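Local coordinates for xylulose kinase (Escherichia coli, PDB 2NLX), which catalyses the ATP-dependent phosphorylation of D-xylulose to D-xylulose 5-phosphate and, less efficiently, that of 1-deoxy-D-xylulose, at residues G237-G242 / H279-R284; A55-G60 / A217-M222. All blocks are in the same frame, centred on the assembly; numbering follows the deposited sequence.

Contact 1: G237-G242 / H279-R284; sequences GAVGVG and HALPQR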
loop_
_atom_site.group_PDB
_atom_site.type_symbol
_atom_site.label_atom_id
_atom_site.label_comp_id
_atom_site.label_asym_id
_atom_site.label_seq_id
_atom_site.Cartn_x
_atom_site.Cartn_y
_atom_site.Cartn_z
ATOM N N GLY A 237 2.292 35.204 -11.787
ATOM C CA GLY A 237 1.986 34.909 -10.401
ATOM C C GLY A 237 3.097 35.404 -9.490
ATOM O O GLY A 237 2.842 35.976 -8.438
ATOM N N ALA A 238 4.342 35.193 -9.897
ATOM C CA ALA A 238 5.472 35.646 -9.104
ATOM C C ALA A 238 5.493 37.175 -8.959
ATOM O O ALA A 238 5.803 37.703 -7.891
ATOM C CB ALA A 238 6.774 35.154 -9.733
ATOM N N VAL A 239 5.175 37.897 -10.031
ATOM C CA VAL A 239 5.169 39.359 -9.952
ATOM C C VAL A 239 4.128 39.798 -8.928
ATOM O O VAL A 239 4.370 40.705 -8.138
ATOM C CB VAL A 239 4.847 40.010 -11.322
ATOM C CG1 VAL A 239 4.658 41.517 -11.156
ATOM C CG2 VAL A 239 5.974 39.738 -12.298
ATOM N N GLY A 240 2.976 39.135 -8.944
ATOM C CA GLY A 240 1.914 39.463 -8.009
ATOM C C GLY A 240 2.361 39.367 -6.563
ATOM O O GLY A 240 2.078 40.250 -5.743
ATOM N N VAL A 241 3.081 38.293 -6.259
ATOM C CA VAL A 241 3.585 38.038 -4.913
ATOM C C VAL A 241 4.768 38.935 -4.587
ATOM O O VAL A 241 5.132 39.090 -3.424
ATOM C CB VAL A 241 3.968 36.539 -4.754
ATOM C CG1 VAL A 241 4.701 36.296 -3.438
ATOM C CG2 VAL A 241 2.703 35.695 -4.794
ATOM N N GLY A 242 5.357 39.533 -5.617
ATOM C CA GLY A 242 6.478 40.430 -5.407
ATOM C C GLY A 242 7.835 39.829 -5.706
ATOM O O GLY A 242 8.861 40.406 -5.353
ATOM N N HIS A 279 12.057 36.152 -16.941
ATOM C CA HIS A 279 11.006 36.700 -16.093
ATOM C C HIS A 279 10.042 37.569 -16.885
ATOM O O HIS A 279 10.277 37.868 -18.042
ATOM C CB HIS A 279 11.601 37.481 -14.927
ATOM C CG HIS A 279 10.725 37.542 -13.716
ATOM N ND1 HIS A 279 9.464 37.001 -13.676
ATOM C CD2 HIS A 279 10.924 38.111 -12.509
ATOM C CE1 HIS A 279 8.930 37.219 -12.493
ATOM N NE2 HIS A 279 9.797 37.888 -11.765
ATOM N N ALA A 280 8.950 37.961 -16.253
ATOM C CA ALA A 280 7.998 38.863 -16.870
ATOM C C ALA A 280 8.361 40.292 -16.545
ATOM O O ALA A 280 7.539 41.184 -16.575
ATOM C CB ALA A 280 6.613 38.549 -16.413
ATOM N N LEU A 281 9.628 40.487 -16.227
ATOM C CA LEU A 281 10.143 41.788 -15.910
ATOM C C LEU A 281 11.382 42.043 -16.733
ATOM O O LEU A 281 12.039 41.118 -17.160
ATOM C CB LEU A 281 10.435 41.881 -14.423
ATOM C CG LEU A 281 9.214 41.916 -13.509
ATOM C CD1 LEU A 281 9.623 41.837 -12.079
ATOM C CD2 LEU A 281 8.362 43.137 -13.738
ATOM N N PRO A 282 11.674 43.310 -16.973
ATOM C CA PRO A 282 12.890 43.704 -17.671
ATOM C C PRO A 282 14.153 43.285 -16.953
ATOM O O PRO A 282 14.329 43.589 -15.789
ATOM C CB PRO A 282 12.786 45.217 -17.700
ATOM C CG PRO A 282 11.428 45.481 -17.647
ATOM C CD PRO A 282 10.771 44.449 -16.812
ATOM N N GLN A 283 15.021 42.601 -17.679
ATOM C CA GLN A 283 16.361 42.265 -17.236
ATOM C C GLN A 283 16.341 41.263 -16.115
ATOM O O GLN A 283 17.255 41.204 -15.318
ATOM C CB GLN A 283 17.165 43.506 -16.849
ATOM C CG GLN A 283 17.607 44.357 -17.998
ATOM C CD GLN A 283 18.394 43.601 -19.044
ATOM O OE1 GLN A 283 19.531 43.214 -18.810
ATOM N NE2 GLN A 283 17.800 43.409 -20.208
ATOM N N ARG A 284 15.278 40.482 -16.062
ATOM C CA ARG A 284 15.067 39.524 -15.001
ATOM C C ARG A 284 14.897 38.134 -15.578
ATOM O O ARG A 284 14.238 37.950 -16.577
ATOM C CB ARG A 284 13.839 39.887 -14.179
ATOM C CG ARG A 284 13.944 41.173 -13.400
ATOM C CD ARG A 284 14.898 41.140 -12.223
ATOM N NE ARG A 284 16.153 41.794 -12.551
ATOM C CZ ARG A 284 16.612 42.891 -11.982
ATOM N NH1 ARG A 284 15.946 43.490 -11.020
ATOM N NH2 ARG A 284 17.763 43.384 -12.380
#
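V239 on helix 233-241 meets H279, A280 and L281 of the loop between strands 275-278 and 285-291. H279 can be followed outward. Its CB leads to CG, which stands anti to the backbone N (chi1 -153°), and this brings the end of the ring close to the helix. The far carbon, CE1, does the touching. It lies 3.9 Å from V239 CG2 and 4.1 Å from A238 CB, both placed obliquely to the ring. One ring nitrogen, NE2, is hydrogen-bonded to the backbone O of M243, just past the helix end. L281 CG sits over one ring face, toward its rim. V239 CG2 serves three neighbours at once: besides the imidazole, it is 4.1 Å from L281 CG and 4.3 Å from A280 CB. F260 of strand 257-262 also meets the H279 ring and touches A238. L431 and R430 of helix 424-436 lie against L281 and V239, respectively. The helix itself ends in a Schellman motif at G242, where positive phi suits glycine. The contact thus joins the two FGGY family regions by buried apolar packing. Its one polar ring, H279, is tied through NE2 to the chain just after the helix, which should limit its rotation.

Contact 2: A55-G60 / A217-M222; sequences AMKALG and AKAWGM
The M56 side chain bends at chi2 and chi3. CG lies anti to the carbonyl carbon (chi1 -71°), and the two bends fold the thioether back over the indole of W220. W220 CG has the same first setting (chi1 -67°), and the ring presents one face to helix 45-62. M56 CB lies over that face, 3.5 Å from W220 CE2. M56 CG stands 3.4 Å from the centroid of the six-membered ring, nearly on its normal, as a CH-pi contact. M56 SD is higher, 4.5 Å from the same centroid, a Met-aromatic contact. M56 CE comes down near W220 CE3 at 3.6 Å. The same methyl lies 4.0 Å from M222 SD, the two chains crossing at about a right angle. K57 flanks this packing at the exposed side. One turn earlier on the helix, D53 OD2 accepts a hydrogen bond from W220 NE1, and D53 OD1 forms a salt bridge with K57 NZ. Replacing W220 with an alanine would probably leave M56 without its aromatic platform and D53 without the indole N-H. M56 also touches I3 of strand 2-7 and V14 of strand 11-17, so helix 45-62 lies against the mixed sheet of the N-terminal FGGY region. The Schellman end of helix 214-219 is tied to it by sulfur, methylene and pi-face packing, with D53 holding the indole N-H, which probably limits ring turning.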
loop_
_atom_site.group_PDB
_atom_site.type_symbol
_atom_site.label_atom_id
_atom_site.label_comp_id
_atom_site.label_asym_id
_atom_site.label_seq_id
_atom_site.Cartn_x
_atom_site.Cartn_y
_atom_site.Cartn_z
ATOM N N ALA A 55 -16.769 36.448 -18.703
ATOM C CA ALA A 55 -16.265 36.874 -17.404
ATOM C C ALA A 55 -16.159 38.383 -17.287
ATOM O O ALA A 55 -16.595 38.958 -16.287
ATOM C CB ALA A 55 -14.914 36.231 -17.134
ATOM N N MET A 56 -15.578 39.023 -18.296
ATOM C CA MET A 56 -15.435 40.475 -18.278
ATOM C C MET A 56 -16.791 41.166 -18.095
ATOM O O MET A 56 -16.902 42.160 -17.367
ATOM C CB MET A 56 -14.764 40.953 -19.565
ATOM C CG MET A 56 -13.288 40.595 -19.653
ATOM S SD MET A 56 -12.368 41.247 -18.250
ATOM C CE MET A 56 -12.642 42.984 -18.460
ATOM N N LYS A 57 -17.820 40.641 -18.754
ATOM C CA LYS A 57 -19.159 41.204 -18.628
ATOM C C LYS A 57 -19.642 40.933 -17.211
ATOM O O LYS A 57 -20.215 41.805 -16.549
ATOM C CB LYS A 57 -20.109 40.561 -19.643
ATOM C CG LYS A 57 -19.785 40.926 -21.080
ATOM C CD LYS A 57 -20.608 40.135 -22.072
ATOM C CE LYS A 57 -20.333 40.611 -23.494
ATOM N NZ LYS A 57 -21.130 39.855 -24.505
ATOM N N ALA A 58 -19.397 39.711 -16.745
ATOM C CA ALA A 58 -19.784 39.317 -15.402
ATOM C C ALA A 58 -19.054 40.186 -14.371
ATOM O O ALA A 58 -19.625 40.558 -13.351
ATOM C CB ALA A 58 -19.466 37.857 -15.194
ATOM N N LEU A 59 -17.790 40.507 -14.638
ATOM C CA LEU A 59 -17.016 41.355 -13.738
ATOM C C LEU A 59 -17.649 42.736 -13.756
ATOM O O LEU A 59 -17.808 43.387 -12.719
ATOM C CB LEU A 59 -15.570 41.476 -14.212
ATOM C CG LEU A 59 -14.777 42.570 -13.491
ATOM C CD1 LEU A 59 -14.551 42.169 -12.043
ATOM C CD2 LEU A 59 -13.457 42.794 -14.189
ATOM N N GLY A 60 -17.999 43.176 -14.960
ATOM C CA GLY A 60 -18.616 44.475 -15.128
ATOM C C GLY A 60 -19.949 44.560 -14.414
ATOM O O GLY A 60 -20.244 45.576 -13.789
ATOM N N ALA A 217 -13.687 47.327 -25.970
ATOM C CA ALA A 217 -13.824 48.280 -24.872
ATOM C C ALA A 217 -15.317 48.528 -24.622
ATOM O O ALA A 217 -15.786 48.606 -23.481
ATOM C CB ALA A 217 -13.123 49.594 -25.230
ATOM N N LYS A 218 -16.059 48.618 -25.716
ATOM C CA LYS A 218 -17.490 48.866 -25.674
ATOM C C LYS A 218 -18.268 47.773 -24.950
ATOM O O LYS A 218 -18.886 48.028 -23.915
ATOM C CB LYS A 218 -18.016 49.026 -27.103
ATOM C CG LYS A 218 -19.314 49.824 -27.244
ATOM C CD LYS A 218 -20.520 48.918 -27.452
ATOM C CE LYS A 218 -21.675 49.660 -28.143
ATOM N NZ LYS A 218 -21.343 50.057 -29.550
ATOM N N ALA A 219 -18.241 46.560 -25.494
ATOM C CA ALA A 219 -18.979 45.449 -24.898
ATOM C C ALA A 219 -18.657 45.241 -23.425
ATOM O O ALA A 219 -19.541 44.909 -22.642
ATOM C CB ALA A 219 -18.711 44.173 -25.677
ATOM N N TRP A 220 -17.399 45.454 -23.045
ATOM C CA TRP A 220 -16.967 45.270 -21.659
ATOM C C TRP A 220 -17.171 46.506 -20.800
ATOM O O TRP A 220 -16.780 46.525 -19.629
ATOM C CB TRP A 220 -15.487 44.885 -21.597
ATOM C CG TRP A 220 -15.159 43.537 -22.158
ATOM C CD1 TRP A 220 -16.038 42.586 -22.606
ATOM C CD2 TRP A 220 -13.855 42.989 -22.323
ATOM N NE1 TRP A 220 -15.355 41.475 -23.046
ATOM C CE2 TRP A 220 -14.011 41.695 -22.882
ATOM C CE3 TRP A 220 -12.566 43.460 -22.055
ATOM C CZ2 TRP A 220 -12.919 40.864 -23.175
ATOM C CZ3 TRP A 220 -11.483 42.641 -22.341
ATOM C CH2 TRP A 220 -11.665 41.351 -22.901
ATOM N N GLY A 221 -17.744 47.549 -21.390
ATOM C CA GLY A 221 -18.003 48.765 -20.645
ATOM C C GLY A 221 -16.799 49.570 -20.195
ATOM O O GLY A 221 -16.886 50.320 -19.215
ATOM N N MET A 222 -15.672 49.436 -20.887
ATOM C CA MET A 222 -14.494 50.214 -20.507
ATOM C C MET A 222 -13.885 50.996 -21.670
ATOM O O MET A 222 -14.260 50.804 -22.821
ATOM C CB MET A 222 -13.451 49.296 -19.862
ATOM C CG MET A 222 -13.255 47.961 -20.557
ATOM S SD MET A 222 -12.314 46.815 -19.515
ATOM C CE MET A 222 -10.645 47.384 -19.762
#

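In the fold
Contact 2 lies wholly within the N-terminal FGGY family region, whereas contact 1 spans the N- and C-terminal regions. Their centres are 27 Å apart and their nearest atoms about 17 Å, so they do not touch. They follow in series along the chain: 217-222 precedes strand 226-232, which leads into helix 233-241 of contact 1. Contact 1 is nearer the chain centre, at 12 Å against 27 Å. The A238 side chain is about 10 Å from that of D233, the probable proton acceptor, and A280 is similarly far from substrate-binding M77. In contact 2, the M56 side chain is about 11 Å from that of D6, inferred to be important for activity.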